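Secreted protein (PDB 5LXZ) is probably a copper-radical oxidase of the galactose oxidase-like AA5 family, seen here with copper bound. Local coordinates at residues N306-Y311 / P327-V332; A300-Q305 / T550-R555. The protein carries 1 engineered substitution. One frame throughout, in Å; residues are numbered along the deposited sequence.

Contact 1: N306-Y311 / P327-V332; sequences NGKIFY and PGVWDV. With EDO (1,2-ethanediol), chain N.
Packing between I309 and V332 makes the apolar heart of this propeller strand pair. V332 CG2 lies 3.7 Å from I309 CG1 and sits over the centre of one face of the W330 indole, while I309 CG2 reaches W330 CE3 from alongside. On the opposite face, F310 turns CD1 to V329 CG2, which meets the phenyl ring at its edge, 4.2 Å away. Four backbone hydrogen bonds join the antiparallel strands, two in the I309–W330 pair, both with N-H...O at 173°, and two between Y311 and G328. At the polar edge K308 crosses V329 obliquely, its CD 3.7 Å from V329 CG1; NZ stays 4.4 Å from D331 OD2, too far for a salt bridge; D331 OD1 binds T334 N. An alanine here would probably leave V329 CG1 less covered and the D331 carboxylate electrostatically less compensated. G307 O accepts from a water bridging to V332 N and from ethanediol O1 (probably crystallisation liquor), and N306 OD1 closes an Asx turn onto K308 N. Both strands lie inside a four-stranded kelch blade, flanked by 301-303 and 337-339; W330 and V332 pack on strand 259-262 of one neighbouring blade, F310 and P327 on strand 395-397 of another.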
loop_
_atom_site.group_PDB
_atom_site.type_symbol
_atom_site.label_atom_id
_atom_site.label_comp_id
_atom_site.label_asym_id
_atom_site.label_seq_id
_atom_site.Cartn_x
_atom_site.Cartn_y
_atom_site.Cartn_z
ATOM N N ASN A 306 -13.399 -17.130 -5.401
ATOM C CA ASN A 306 -14.405 -17.713 -4.516
ATOM C C ASN A 306 -14.994 -16.745 -3.481
ATOM O O ASN A 306 -15.713 -17.156 -2.592
ATOM C CB ASN A 306 -13.853 -18.980 -3.866
ATOM C CG ASN A 306 -12.733 -18.706 -2.885
ATOM O OD1 ASN A 306 -12.342 -17.549 -2.651
ATOM N ND2 ASN A 306 -12.172 -19.775 -2.347
ATOM N N GLY A 307 -14.608 -15.471 -3.551
ATOM C CA GLY A 307 -15.118 -14.459 -2.648
ATOM C C GLY A 307 -14.371 -14.268 -1.351
ATOM O O GLY A 307 -14.673 -13.383 -0.593
ATOM N N LYS A 308 -13.428 -15.159 -1.095
ATOM C CA LYS A 308 -12.539 -15.009 0.035
ATOM C C LYS A 308 -11.466 -14.002 -0.309
ATOM O O LYS A 308 -11.315 -13.591 -1.436
ATOM C CB LYS A 308 -11.963 -16.373 0.469
ATOM C CG LYS A 308 -13.084 -17.380 0.782
ATOM C CD LYS A 308 -12.531 -18.671 1.369
ATOM C CE LYS A 308 -13.683 -19.697 1.486
ATOM N NZ LYS A 308 -13.255 -21.045 1.949
ATOM N N ILE A 309 -10.750 -13.594 0.719
ATOM C CA ILE A 309 -9.697 -12.613 0.601
ATOM C C ILE A 309 -8.350 -13.289 0.776
ATOM O O ILE A 309 -8.132 -14.002 1.773
ATOM C CB ILE A 309 -9.877 -11.516 1.654
ATOM C CG1 ILE A 309 -11.026 -10.581 1.309
ATOM C CG2 ILE A 309 -8.589 -10.671 1.853
ATOM C CD1 ILE A 309 -10.821 -9.639 0.113
ATOM N N PHE A 310 -7.447 -13.063 -0.183
ATOM C CA PHE A 310 -6.110 -13.516 -0.052
ATOM C C PHE A 310 -5.249 -12.457 0.576
ATOM O O PHE A 310 -5.204 -11.338 0.086
ATOM C CB PHE A 310 -5.529 -13.895 -1.413
ATOM C CG PHE A 310 -4.119 -14.437 -1.341
ATOM C CD1 PHE A 310 -3.850 -15.541 -0.541
ATOM C CD2 PHE A 310 -3.091 -13.828 -1.981
ATOM C CE1 PHE A 310 -2.570 -16.060 -0.480
ATOM C CE2 PHE A 310 -1.790 -14.354 -1.915
ATOM C CZ PHE A 310 -1.554 -15.457 -1.169
ATOM N N TYR A 311 -4.615 -12.836 1.684
ATOM C CA TYR A 311 -3.589 -11.990 2.336
ATOM C C TYR A 311 -2.274 -12.544 1.928
ATOM O O TYR A 311 -1.927 -13.670 2.299
ATOM C CB TYR A 311 -3.773 -12.035 3.834
ATOM C CG TYR A 311 -2.663 -11.385 4.634
ATOM C CD1 TYR A 311 -2.234 -10.072 4.348
ATOM C CD2 TYR A 311 -2.068 -12.030 5.691
ATOM C CE1 TYR A 311 -1.238 -9.464 5.100
ATOM C CE2 TYR A 311 -1.136 -11.401 6.471
ATOM C CZ TYR A 311 -0.713 -10.119 6.171
ATOM O OH TYR A 311 0.203 -9.434 6.920
ATOM N N PRO A 327 0.833 -15.429 5.462
ATOM C CA PRO A 327 -0.108 -15.402 4.324
ATOM C C PRO A 327 -1.229 -16.395 4.505
ATOM O O PRO A 327 -1.096 -17.432 5.116
ATOM C CB PRO A 327 0.747 -15.820 3.135
ATOM C CG PRO A 327 2.148 -15.600 3.546
ATOM C CD PRO A 327 2.192 -15.811 5.023
ATOM N N GLY A 328 -2.365 -16.090 3.908
ATOM C CA GLY A 328 -3.462 -17.032 3.978
ATOM C C GLY A 328 -4.718 -16.517 3.302
ATOM O O GLY A 328 -4.773 -15.432 2.786
ATOM N N VAL A 329 -5.733 -17.360 3.389
ATOM C CA VAL A 329 -7.029 -17.111 2.779
ATOM C C VAL A 329 -8.040 -16.859 3.888
ATOM O O VAL A 329 -8.230 -17.695 4.798
ATOM C CB VAL A 329 -7.464 -18.324 1.963
ATOM C CG1 VAL A 329 -8.877 -18.185 1.441
ATOM C CG2 VAL A 329 -6.516 -18.532 0.774
ATOM N N TRP A 330 -8.679 -15.702 3.812
ATOM C CA TRP A 330 -9.595 -15.232 4.826
ATOM C C TRP A 330 -11.008 -15.231 4.292
ATOM O O TRP A 330 -11.313 -14.495 3.342
ATOM C CB TRP A 330 -9.174 -13.819 5.233
ATOM C CG TRP A 330 -9.952 -13.145 6.296
ATOM C CD1 TRP A 330 -10.709 -13.706 7.282
ATOM C CD2 TRP A 330 -10.042 -11.727 6.491
ATOM N NE1 TRP A 330 -11.281 -12.730 8.051
ATOM C CE2 TRP A 330 -10.863 -11.505 7.608
ATOM C CE3 TRP A 330 -9.462 -10.623 5.848
ATOM C CZ2 TRP A 330 -11.129 -10.251 8.069
ATOM C CZ3 TRP A 330 -9.745 -9.382 6.296
ATOM C CH2 TRP A 330 -10.573 -9.181 7.418
ATOM N N ASP A 331 -11.893 -16.008 4.901
ATOM C CA ASP A 331 -13.323 -15.905 4.595
ATOM C C ASP A 331 -13.843 -14.825 5.524
ATOM O O ASP A 331 -13.944 -15.020 6.736
ATOM C CB ASP A 331 -13.981 -17.227 4.884
ATOM C CG ASP A 331 -15.457 -17.235 4.541
ATOM O OD1 ASP A 331 -16.118 -16.192 4.688
ATOM O OD2 ASP A 331 -15.955 -18.277 4.076
ATOM N N VAL A 332 -14.128 -13.645 4.972
ATOM C CA VAL A 332 -14.505 -12.522 5.787
ATOM C C VAL A 332 -15.856 -12.749 6.459
ATOM O O VAL A 332 -16.077 -12.271 7.551
ATOM C CB VAL A 332 -14.515 -11.232 4.949
ATOM C CG1 VAL A 332 -14.940 -10.037 5.777
ATOM C CG2 VAL A 332 -13.148 -10.968 4.333
HETATM C C1 EDO N . -17.455 -11.988 0.180
HETATM O O1 EDO N . -16.372 -11.356 -0.535
HETATM C C2 EDO N . -18.441 -10.995 0.782
HETATM O O2 EDO N . -18.966 -10.136 -0.214
HETATM O O HOH W 1 -14.940 -13.605 2.208
#

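Contact 2: A300-Q305 / T550-R555; sequences ALFLMQ and TDVDQR
Backbone geometry here sets an irregular loop, 550-555, alongside the edge strand 301-303, the CA atoms of F302 and V552 coming within 5.9 Å with no strand pairing between them. V552 fills the middle. Its CG1, anti to the carbonyl carbon, sits 3.4 Å from L301 O and also over one face of the F302 ring, 4.2 Å above the plane and displaced toward the rim. The phenyl ring in turn lies against the loop backbone: F302 CE2 is 3.7 Å from V552 CA, and F302 CZ meets D551 O at 3.5 Å.

Polar contact is carried by R555. Its chain bends at chi3 (59°), so that R555 NH2 comes to L303 O at 3.0 Å. The bond is nearly straight (169°), lies within 5° of the guanidinium plane and uses a lone pair of the carbonyl. L303 O is gripped a second time by a water that also binds R555 NH1, which donates in addition to L578 O. A second water links L303 N to V552 O, with a weak bond from NH2, so water bridges the two backbones where they do not pair directly. Within the loop, D551 OD1 accepts from Q554 N at 3.0 Å, from above the carboxylate plane, and more weakly from D553 N; this Asx motif fixes the turn, and S544 OG holds OD2.

D553 bonds to T84 and Q85, and Q554 to A410 and I412, so one short loop touches several propeller blades. H548, a copper ligand, lies just before the segment. This is consistent with the galactose oxidase fold, in which the C-terminal domain sends a hairpin into the central channel of the propeller and supplies a histidine to the metal.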
loop_
_atom_site.group_PDB
_atom_site.type_symbol
_atom_site.label_atom_id
_atom_site.label_comp_id
_atom_site.label_asym_id
_atom_site.label_seq_id
_atom_site.Cartn_x
_atom_site.Cartn_y
_atom_site.Cartn_z
ATOM N N ALA A 300 -1.761 -6.543 2.390
ATOM C CA ALA A 300 -2.093 -6.756 0.992
ATOM C C ALA A 300 -3.204 -7.780 0.861
ATOM O O ALA A 300 -2.949 -8.976 0.938
ATOM C CB ALA A 300 -0.858 -7.190 0.230
ATOM N N LEU A 301 -4.433 -7.291 0.680
ATOM C CA LEU A 301 -5.647 -8.105 0.733
ATOM C C LEU A 301 -6.354 -8.041 -0.622
ATOM O O LEU A 301 -6.819 -6.974 -1.017
ATOM C CB LEU A 301 -6.591 -7.580 1.800
ATOM C CG LEU A 301 -6.043 -7.567 3.221
ATOM C CD1 LEU A 301 -7.056 -6.918 4.166
ATOM C CD2 LEU A 301 -5.726 -8.966 3.719
ATOM N N PHE A 302 -6.495 -9.186 -1.259
ATOM C CA PHE A 302 -7.054 -9.244 -2.620
ATOM C C PHE A 302 -8.281 -10.137 -2.648
ATOM O O PHE A 302 -8.272 -11.233 -2.086
ATOM C CB PHE A 302 -6.031 -9.840 -3.571
ATOM C CG PHE A 302 -4.852 -8.928 -3.861
ATOM C CD1 PHE A 302 -3.795 -8.842 -3.002
ATOM C CD2 PHE A 302 -4.831 -8.157 -5.001
ATOM C CE1 PHE A 302 -2.739 -7.984 -3.274
ATOM C CE2 PHE A 302 -3.780 -7.330 -5.288
ATOM C CZ PHE A 302 -2.747 -7.221 -4.403
ATOM N N LEU A 303 -9.289 -9.733 -3.422
ATOM C CA LEU A 303 -10.455 -10.579 -3.602
ATOM C C LEU A 303 -10.165 -11.716 -4.561
ATOM O O LEU A 303 -9.785 -11.497 -5.727
ATOM C CB LEU A 303 -11.618 -9.738 -4.129
ATOM C CG LEU A 303 -12.943 -10.467 -4.304
ATOM C CD1 LEU A 303 -13.525 -10.917 -2.977
ATOM C CD2 LEU A 303 -13.900 -9.471 -4.971
ATOM N N MET A 304 -10.474 -12.936 -4.112
ATOM C CA MET A 304 -10.309 -14.160 -4.869
ATOM C C MET A 304 -11.623 -14.522 -5.593
ATOM O O MET A 304 -12.714 -14.058 -5.225
ATOM C CB MET A 304 -9.953 -15.294 -3.924
ATOM C CG MET A 304 -8.690 -15.032 -3.128
ATOM S SD MET A 304 -8.477 -16.187 -1.736
ATOM C CE MET A 304 -8.777 -17.808 -2.475
ATOM N N GLN A 305 -11.518 -15.415 -6.547
ATOM C CA GLN A 305 -12.711 -15.805 -7.324
ATOM C C GLN A 305 -13.766 -16.501 -6.529
ATOM O O GLN A 305 -14.930 -16.462 -6.929
ATOM C CB GLN A 305 -12.290 -16.664 -8.509
ATOM C CG GLN A 305 -11.693 -15.787 -9.570
ATOM C CD GLN A 305 -11.119 -16.577 -10.715
ATOM O OE1 GLN A 305 -11.713 -17.544 -11.187
ATOM N NE2 GLN A 305 -9.941 -16.208 -11.137
ATOM N N THR A 550 1.739 -0.983 -2.028
ATOM C CA THR A 550 0.476 -1.695 -1.909
ATOM C C THR A 550 -0.457 -1.186 -3.000
ATOM O O THR A 550 -0.699 0.023 -3.080
ATOM C CB THR A 550 -0.148 -1.441 -0.516
ATOM O OG1 THR A 550 0.824 -1.765 0.484
ATOM C CG2 THR A 550 -1.396 -2.319 -0.263
ATOM N N ASP A 551 -1.042 -2.098 -3.750
ATOM C CA ASP A 551 -2.024 -1.763 -4.776
ATOM C C ASP A 551 -2.962 -2.931 -4.919
ATOM O O ASP A 551 -2.667 -3.904 -5.577
ATOM C CB ASP A 551 -1.275 -1.464 -6.062
ATOM C CG ASP A 551 -2.145 -1.071 -7.210
ATOM O OD1 ASP A 551 -3.396 -1.115 -7.143
ATOM O OD2 ASP A 551 -1.489 -0.685 -8.230
ATOM N N VAL A 552 -4.111 -2.844 -4.266
ATOM C CA VAL A 552 -5.059 -3.937 -4.342
ATOM C C VAL A 552 -6.010 -3.756 -5.483
ATOM O O VAL A 552 -6.872 -4.608 -5.685
ATOM C CB VAL A 552 -5.793 -4.149 -2.993
ATOM C CG1 VAL A 552 -4.769 -4.445 -1.898
ATOM C CG2 VAL A 552 -6.706 -3.004 -2.653
ATOM N N ASP A 553 -5.888 -2.653 -6.206
ATOM C CA ASP A 553 -6.791 -2.352 -7.320
ATOM C C ASP A 553 -6.329 -3.005 -8.601
ATOM O O ASP A 553 -7.145 -3.573 -9.336
ATOM C CB ASP A 553 -6.892 -0.839 -7.546
ATOM C CG ASP A 553 -7.822 -0.159 -6.555
ATOM O OD1 ASP A 553 -7.581 -0.234 -5.327
ATOM O OD2 ASP A 553 -8.794 0.486 -7.014
ATOM N N GLN A 554 -5.041 -2.928 -8.943
ATOM C CA GLN A 554 -4.662 -3.361 -10.270
ATOM C C GLN A 554 -4.867 -4.878 -10.441
ATOM O O GLN A 554 -4.594 -5.651 -9.563
ATOM C CB GLN A 554 -3.252 -2.915 -10.720
ATOM C CG GLN A 554 -2.193 -3.655 -9.978
ATOM C CD GLN A 554 -0.774 -3.351 -10.427
ATOM O OE1 GLN A 554 -0.483 -3.068 -11.575
ATOM N NE2 GLN A 554 0.129 -3.469 -9.496
ATOM N N ARG A 555 -5.373 -5.237 -11.621
ATOM C CA ARG A 555 -5.531 -6.628 -12.037
ATOM C C ARG A 555 -5.796 -6.545 -13.520
ATOM O O ARG A 555 -6.377 -5.539 -13.989
ATOM C CB ARG A 555 -6.690 -7.344 -11.314
ATOM C CG ARG A 555 -8.018 -6.588 -11.289
ATOM C CD ARG A 555 -9.137 -7.391 -10.657
ATOM N NE ARG A 555 -8.806 -7.767 -9.265
ATOM C CZ ARG A 555 -9.323 -8.801 -8.617
ATOM N NH1 ARG A 555 -10.202 -9.584 -9.206
ATOM N NH2 ARG A 555 -8.955 -9.062 -7.360
HETATM O O HOH W 2 -10.466 -12.487 -8.168
HETATM O O HOH W 3 -8.417 -7.173 -5.044
#

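Overall arrangement
Followed from the N terminus, the chain first lays down 300-305, half of contact 2, and turns directly into 306-311, the first half of contact 1. Contact 1 closes soon after, when 327-332 returns beside its partner across a 15-residue connection without helix or strand. Contact 2 waits for 550-555, after the chain has built further propeller blades, so the short closure lies wholly within the long one. Their centres are about 11 Å apart and they share a sheet, joined where F310 N comes 2.8 Å from F302 O, a probable hydrogen bond. Contact 1 thus holds a kelch blade together internally, whereas contact 2 ties that blade's edge strand to the C-terminal early-set domain.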